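Side-chain contacts in orotidine 5'-phosphate decarboxylase (Sulfolobus solfataricus, PDB 4DBD), which probably catalyses the decarboxylation of orotidine 5'-monophosphate to UMP, the last step of de novo UMP synthesis: residues I29-L33 / P34-D38; E46-I49 / G50-V53; G92-D95 / E96-R99. All coordinates share one frame; numbering follows the deposited sequence.

Contact 1 (I29-L33 / P34-D38); sequences IKVGL and PLVLD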
loop_
_atom_site.group_PDB
_atom_site.type_symbol
_atom_site.label_atom_id
_atom_site.label_comp_id
_atom_site.label_asym_id
_atom_site.label_seq_id
_atom_site.Cartn_x
_atom_site.Cartn_y
_atom_site.Cartn_z
ATOM N N ILE A 29 1.035 18.145 5.991
ATOM C CA ILE A 29 -0.159 17.630 5.358
ATOM C C ILE A 29 0.204 16.254 4.826
ATOM O O ILE A 29 1.244 16.088 4.177
ATOM C CB ILE A 29 -0.578 18.513 4.181
ATOM C CG1 ILE A 29 -1.035 19.877 4.694
ATOM C CG2 ILE A 29 -1.658 17.827 3.364
ATOM C CD1 ILE A 29 -1.164 20.926 3.613
ATOM N N LYS A 30 -0.636 15.270 5.119
ATOM C CA LYS A 30 -0.395 13.893 4.697
ATOM C C LYS A 30 -1.390 13.535 3.593
ATOM O O LYS A 30 -2.602 13.491 3.812
ATOM C CB LYS A 30 -0.514 12.919 5.879
ATOM C CG LYS A 30 -0.141 11.471 5.538
ATOM C CD LYS A 30 -0.245 10.547 6.752
ATOM C CE LYS A 30 -1.684 10.179 7.086
ATOM N NZ LYS A 30 -2.288 9.242 6.105
ATOM N N VAL A 31 -0.854 13.288 2.400
ATOM C CA VAL A 31 -1.648 13.027 1.211
ATOM C C VAL A 31 -1.790 11.526 0.985
ATOM O O VAL A 31 -0.788 10.823 0.911
ATOM C CB VAL A 31 -0.955 13.633 -0.029
ATOM C CG1 VAL A 31 -1.761 13.352 -1.274
ATOM C CG2 VAL A 31 -0.739 15.133 0.157
ATOM N N GLY A 32 -3.024 11.040 0.854
ATOM C CA GLY A 32 -3.273 9.618 0.699
ATOM C C GLY A 32 -3.763 9.196 -0.671
ATOM O O GLY A 32 -3.976 10.030 -1.557
ATOM N N LEU A 33 -3.943 7.891 -0.852
ATOM C CA LEU A 33 -4.504 7.372 -2.098
ATOM C C LEU A 33 -5.943 7.834 -2.350
ATOM O O LEU A 33 -6.327 8.082 -3.501
ATOM C CB LEU A 33 -4.429 5.845 -2.134
ATOM C CG LEU A 33 -3.210 5.276 -2.858
ATOM C CD1 LEU A 33 -3.002 3.813 -2.492
ATOM C CD2 LEU A 33 -3.362 5.460 -4.370
ATOM N N PRO A 34 -6.757 7.954 -1.283
ATOM C CA PRO A 34 -8.128 8.401 -1.562
ATOM C C PRO A 34 -8.168 9.751 -2.276
ATOM O O PRO A 34 -9.021 9.953 -3.157
ATOM C CB PRO A 34 -8.734 8.527 -0.171
ATOM C CG PRO A 34 -7.974 7.497 0.652
ATOM C CD PRO A 34 -6.569 7.577 0.134
ATOM N N LEU A 35 -7.270 10.662 -1.902
ATOM C CA LEU A 35 -7.236 11.991 -2.516
ATOM C C LEU A 35 -6.744 11.907 -3.943
ATOM O O LEU A 35 -7.373 12.442 -4.868
ATOM C CB LEU A 35 -6.329 12.933 -1.724
ATOM C CG LEU A 35 -6.218 14.358 -2.275
ATOM C CD1 LEU A 35 -7.517 15.100 -2.043
ATOM C CD2 LEU A 35 -5.074 15.116 -1.637
ATOM N N VAL A 36 -5.611 11.236 -4.130
ATOM C CA VAL A 36 -5.027 11.114 -5.458
ATOM C C VAL A 36 -5.987 10.430 -6.436
ATOM O O VAL A 36 -6.058 10.808 -7.597
ATOM C CB VAL A 36 -3.672 10.393 -5.401
ATOM C CG1 VAL A 36 -3.112 10.181 -6.802
ATOM C CG2 VAL A 36 -2.688 11.196 -4.554
ATOM N N LEU A 37 -6.753 9.448 -5.966
ATOM C CA LEU A 37 -7.762 8.818 -6.826
ATOM C C LEU A 37 -9.024 9.685 -7.040
ATOM O O LEU A 37 -9.720 9.538 -8.045
ATOM C CB LEU A 37 -8.151 7.432 -6.297
ATOM C CG LEU A 37 -7.012 6.422 -6.132
ATOM C CD1 LEU A 37 -7.530 5.149 -5.494
ATOM C CD2 LEU A 37 -6.326 6.105 -7.464
ATOM N N ASP A 38 -9.326 10.571 -6.097
ATOM C CA ASP A 38 -10.483 11.457 -6.243
ATOM C C ASP A 38 -10.149 12.593 -7.208
ATOM O O ASP A 38 -10.802 12.749 -8.241
ATOM C CB ASP A 38 -10.923 12.026 -4.889
ATOM C CG ASP A 38 -11.798 11.063 -4.095
ATOM O OD1 ASP A 38 -12.490 10.223 -4.718
ATOM O OD2 ASP A 38 -11.801 11.155 -2.840
#
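Leu37 runs back against the carbonyl of Leu33, one helical turn earlier, and its side chain can be followed outward along that oxygen. Leu37 CB stands 3.4 Å from Leu33 O. The next atom comes closer still, Leu37 CG lying 3.2 Å from Leu33 O, and beyond it the CD1 methyl stays near the same oxygen. The first torsion explains this course: at chi1 -57° CG is opposite the carbonyl carbon and beside the residue's own N, the atom that donates to Leu33 O. That bond is short and nearly straight, with 2.9 Å between Leu37 N and Leu33 O. The side chains themselves touch more loosely, Leu33 CD2 being 4.2 Å from Leu37 CG.

A second carbonyl, that of the N-cap residue Gly32, starts the helix. Val36 N reaches Gly32 O at 3.3 Å with an N-H...O angle of 174°, while Leu35 N makes only a weak bond to the same oxygen. Before the turn, Val31 presents a single methyl to the helix: its CG1 lies 3.8 Å from Leu35 CD2 and 4.0 Å from Val36 CG2. Val31 and Val36 cross at about a right angle, and the contact is between one methyl of each.

This is the turn from a barrel strand into the following helix, with the axes of the short segments 29-32 and 34-38 inclined by 60°. Strand 28-32 is hydrogen-bonded between strands 6-10 and 55-62, and Lys30, itself predicted to bind substrate, forms a salt bridge through NZ with Asp59, a predicted active-site residue. Helix 41-48 contributes Thr44 against Val31, Leu35 and Val36, whereas Leu33 packs on Leu33 of the second subunit and Leu37 on Ile72 of that subunit.

Contact 2 (E46-I49 / G50-V53); sequences ELLI and GLDV
Leu48 and Leu51 meet through one methyl each, Leu48 CD2 lying 3.8 Å from Leu51 CD1, and their side chains cross obliquely. The backbone sets them differently: the first bond of Leu51 is directed toward 46-49, whereas that of Leu48 is directed away from 50-53. Leu51 therefore does most of the reaching. With CG opposite the carbonyl carbon (chi1 -52°), its branch is carried back over two successive carbonyl oxygens. Leu51 CB and CG are each 3.9 Å from Leu48 O, and Leu51 CD1 is likewise 3.9 Å from Leu47 O. The latter oxygen is buried and has no polar partner in the model; the amide a helix would offer it, Leu51 N, is 5.6 Å from Leu47 O. A hydrocarbon branch thus occupies the neighbourhood of that acceptor where the chain leaves its helical path.

The segments belong to the link between helix 41-48 and strand 55-62, one of the alpha-to-beta returns of the TIM barrel. No hydrogen bond joins 46-49 to 50-53, and the side-chain contact between them is apolar; Asp52 N bonds instead to Glu23 of the same chain. On its inner side Leu48 packs on Val31 and Leu51 on Ile29, both from strand 28-32, while Tyr16 and Leu19 of helix 16-22 also touch Leu51. With an alanine in place of Leu51, the Leu48 methyl would probably lose its neighbour across the turn, and a gap is likely to open beside the Leu47 carbonyl.

Ile49 is oriented otherwise. Its CG2 is anti to the backbone N and so lies beside the carbonyl carbon, which places Ile49 CG2 3.1 Å from Gly50 N.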
loop_
_atom_site.group_PDB
_atom_site.type_symbol
_atom_site.label_atom_id
_atom_site.label_comp_id
_atom_site.label_asym_id
_atom_site.label_seq_id
_atom_site.Cartn_x
_atom_site.Cartn_y
_atom_site.Cartn_z
ATOM N N GLU A 46 -1.155 20.165 -8.247
ATOM C CA GLU A 46 -1.533 21.574 -8.287
ATOM C C GLU A 46 -1.998 22.063 -6.917
ATOM O O GLU A 46 -1.623 23.141 -6.463
ATOM C CB GLU A 46 -2.644 21.784 -9.314
ATOM C CG GLU A 46 -3.121 23.220 -9.400
ATOM C CD GLU A 46 -4.096 23.449 -10.534
ATOM O OE1 GLU A 46 -4.417 22.481 -11.253
ATOM O OE2 GLU A 46 -4.543 24.602 -10.708
ATOM N N LEU A 47 -2.824 21.258 -6.260
ATOM C CA LEU A 47 -3.374 21.624 -4.963
ATOM C C LEU A 47 -2.291 21.932 -3.927
ATOM O O LEU A 47 -2.473 22.789 -3.059
ATOM C CB LEU A 47 -4.282 20.495 -4.447
ATOM C CG LEU A 47 -5.124 20.813 -3.209
ATOM C CD1 LEU A 47 -5.974 22.051 -3.431
ATOM C CD2 LEU A 47 -5.999 19.624 -2.825
ATOM N N LEU A 48 -1.162 21.228 -4.018
ATOM C CA LEU A 48 -0.133 21.291 -2.981
ATOM C C LEU A 48 0.987 22.300 -3.226
ATOM O O LEU A 48 1.878 22.455 -2.391
ATOM C CB LEU A 48 0.479 19.900 -2.783
ATOM C CG LEU A 48 -0.466 18.887 -2.148
ATOM C CD1 LEU A 48 0.089 17.484 -2.292
ATOM C CD2 LEU A 48 -0.711 19.227 -0.683
ATOM N N ILE A 49 0.934 22.990 -4.359
ATOM C CA ILE A 49 2.074 23.781 -4.825
ATOM C C ILE A 49 2.529 24.939 -3.929
ATOM O O ILE A 49 3.684 24.966 -3.502
ATOM C CB ILE A 49 1.860 24.276 -6.264
ATOM C CG1 ILE A 49 2.227 23.164 -7.251
ATOM C CG2 ILE A 49 2.701 25.517 -6.531
ATOM C CD1 ILE A 49 1.949 23.507 -8.704
ATOM N N GLY A 50 1.641 25.884 -3.640
ATOM C CA GLY A 50 2.041 27.075 -2.905
ATOM C C GLY A 50 2.182 26.918 -1.397
ATOM O O GLY A 50 2.726 27.797 -0.725
ATOM N N LEU A 51 1.712 25.791 -0.867
ATOM C CA LEU A 51 1.570 25.610 0.576
ATOM C C LEU A 51 2.889 25.640 1.346
ATOM O O LEU A 51 3.802 24.865 1.062
ATOM C CB LEU A 51 0.828 24.303 0.866
ATOM C CG LEU A 51 -0.505 24.114 0.139
ATOM C CD1 LEU A 51 -1.172 22.817 0.569
ATOM C CD2 LEU A 51 -1.431 25.298 0.385
ATOM N N ASP A 52 2.978 26.535 2.325
ATOM C CA ASP A 52 4.151 26.613 3.183
ATOM C C ASP A 52 3.955 25.834 4.480
ATOM O O ASP A 52 3.656 26.413 5.532
ATOM C CB ASP A 52 4.505 28.067 3.511
ATOM C CG ASP A 52 5.713 28.176 4.436
ATOM O OD1 ASP A 52 6.714 27.460 4.204
ATOM O OD2 ASP A 52 5.661 28.970 5.401
ATOM N N VAL A 53 4.117 24.519 4.395
ATOM C CA VAL A 53 4.148 23.687 5.585
ATOM C C VAL A 53 5.511 23.019 5.662
ATOM O O VAL A 53 6.210 22.901 4.651
ATOM C CB VAL A 53 3.002 22.645 5.593
ATOM C CG1 VAL A 53 1.659 23.347 5.674
ATOM C CG2 VAL A 53 3.067 21.766 4.359
#

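Contact 3 (G92-D95 / E96-R99); sequences GSLD and ELKR
Asp95 and Glu96 are brought side by side by different first torsions. In Asp95, chi1 of 59° puts CG between the backbone N and the carbonyl carbon, turning the carboxylate back toward the start of the segment. In Glu96, CG lies beside the backbone N and the chain is extended beyond it. The two side chains point the same way, their carboxylate planes 6° apart, with 4.6 Å between Asp95 OD1 and Glu96 OE2, a spacing at which their like charges would probably repel mildly.

Two amides meet Asp95 OD1. Gly92 N donates to Asp95 OD1 at 3.1 Å from the syn side, 33° out of the carboxylate plane, and Glu96 N lies 2.6 Å from Asp95 OD1 in a bent, weak bond. Glu96 itself reaches back over Gly92, its OE2 being 3.6 Å from Gly92 CA.

On the next turn, Arg99 N donates to Asp95 O at 3.0 Å. Arg99 CG lies just 2.9 Å from Asp95 O, a tight approach, and the bent Arg99 chain brings its guanidinium back near this carbonyl, obliquely. Leu94 and Leu97 meet on the buried side, with Leu94 CD2 4.2 Å from Leu97 CD2.

Gly92 also bonds through its backbone to Gly66, and Ser93 OG bonds to Asp64 O; Asp64 is a predicted active-site residue. The wider pi-type turn at 92-94 lies within helix 90-103, the helical crossover of the beta-alpha-beta unit between strands 81-85 and 107-113 of the TIM barrel.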
loop_
_atom_site.group_PDB
_atom_site.type_symbol
_atom_site.label_atom_id
_atom_site.label_comp_id
_atom_site.label_asym_id
_atom_site.label_seq_id
_atom_site.Cartn_x
_atom_site.Cartn_y
_atom_site.Cartn_z
ATOM N N GLY A 92 15.856 -6.087 -0.402
ATOM C CA GLY A 92 15.091 -6.143 -1.637
ATOM C C GLY A 92 13.775 -5.384 -1.550
ATOM O O GLY A 92 12.940 -5.457 -2.455
ATOM N N SER A 93 13.588 -4.658 -0.456
ATOM C CA SER A 93 12.382 -3.851 -0.270
ATOM C C SER A 93 12.764 -2.503 0.337
ATOM O O SER A 93 13.101 -1.568 -0.385
ATOM C CB SER A 93 11.361 -4.608 0.579
ATOM O OG SER A 93 10.174 -3.858 0.779
ATOM N N LEU A 94 12.755 -2.391 1.661
ATOM C CA LEU A 94 13.055 -1.095 2.259
ATOM C C LEU A 94 14.487 -0.589 2.033
ATOM O O LEU A 94 14.707 0.627 1.960
ATOM C CB LEU A 94 12.683 -1.070 3.743
ATOM C CG LEU A 94 11.178 -1.117 4.012
ATOM C CD1 LEU A 94 10.933 -1.387 5.485
ATOM C CD2 LEU A 94 10.486 0.193 3.569
ATOM N N ASP A 95 15.468 -1.482 1.919
ATOM C CA ASP A 95 16.829 -0.980 1.687
ATOM C C ASP A 95 16.934 -0.218 0.364
ATOM O O ASP A 95 17.523 0.863 0.303
ATOM C CB ASP A 95 17.921 -2.064 1.828
ATOM C CG ASP A 95 17.744 -3.239 0.869
ATOM O OD1 ASP A 95 16.830 -3.227 0.021
ATOM O OD2 ASP A 95 18.559 -4.183 0.955
ATOM N N GLU A 96 16.316 -0.762 -0.675
ATOM C CA GLU A 96 16.342 -0.152 -1.991
ATOM C C GLU A 96 15.578 1.164 -2.009
ATOM O O GLU A 96 15.997 2.123 -2.661
ATOM C CB GLU A 96 15.776 -1.114 -3.032
ATOM C CG GLU A 96 16.666 -2.306 -3.273
ATOM C CD GLU A 96 16.090 -3.294 -4.256
ATOM O OE1 GLU A 96 15.069 -2.982 -4.902
ATOM O OE2 GLU A 96 16.673 -4.394 -4.393
ATOM N N LEU A 97 14.457 1.215 -1.295
ATOM C CA LEU A 97 13.684 2.455 -1.201
ATOM C C LEU A 97 14.456 3.530 -0.429
ATOM O O LEU A 97 14.461 4.702 -0.822
ATOM C CB LEU A 97 12.321 2.198 -0.551
ATOM C CG LEU A 97 11.446 3.433 -0.325
ATOM C CD1 LEU A 97 11.073 4.101 -1.644
ATOM C CD2 LEU A 97 10.189 3.079 0.481
ATOM N N LYS A 98 15.107 3.131 0.664
ATOM C CA LYS A 98 15.899 4.066 1.467
ATOM C C LYS A 98 17.039 4.686 0.645
ATOM O O LYS A 98 17.222 5.910 0.658
ATOM C CB LYS A 98 16.412 3.403 2.762
ATOM C CG LYS A 98 17.167 4.332 3.719
ATOM C CD LYS A 98 16.310 5.492 4.185
ATOM C CE LYS A 98 16.849 6.123 5.468
ATOM N NZ LYS A 98 18.318 6.392 5.435
ATOM N N ARG A 99 17.787 3.851 -0.079
ATOM C CA ARG A 99 18.861 4.350 -0.927
ATOM C C ARG A 99 18.303 5.382 -1.905
ATOM O O ARG A 99 18.906 6.432 -2.137
ATOM C CB ARG A 99 19.535 3.209 -1.716
ATOM C CG ARG A 99 19.933 1.978 -0.898
ATOM C CD ARG A 99 21.283 2.120 -0.191
ATOM N NE ARG A 99 21.225 3.046 0.937
ATOM C CZ ARG A 99 20.636 2.777 2.099
ATOM N NH1 ARG A 99 20.029 1.607 2.290
ATOM N NH2 ARG A 99 20.643 3.687 3.066
#

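Overall arrangement
The contacts follow one another along the chain, all within one TIM barrel of eight parallel strands. Contacts 1 and 2 are neighbours, their centres 14 Å apart: contact 1 leads from strand 28-32 into helix 33-39, and contact 2 leads out of the next helix, 41-48. They touch where Val31 CG2 meets Leu48 CD1 at 3.5 Å and Ile29 CD1 meets Leu51 CD1 at 3.6 Å, so helix 41-48 and its exit loop pack on that strand. Contact 3, on helix 90-103, is apart, its centre 23 Å from contact 1 and 28 Å from contact 2. Contacts 1 and 3 both reach the second subunit, linking separate barrel regions to the homodimer interface.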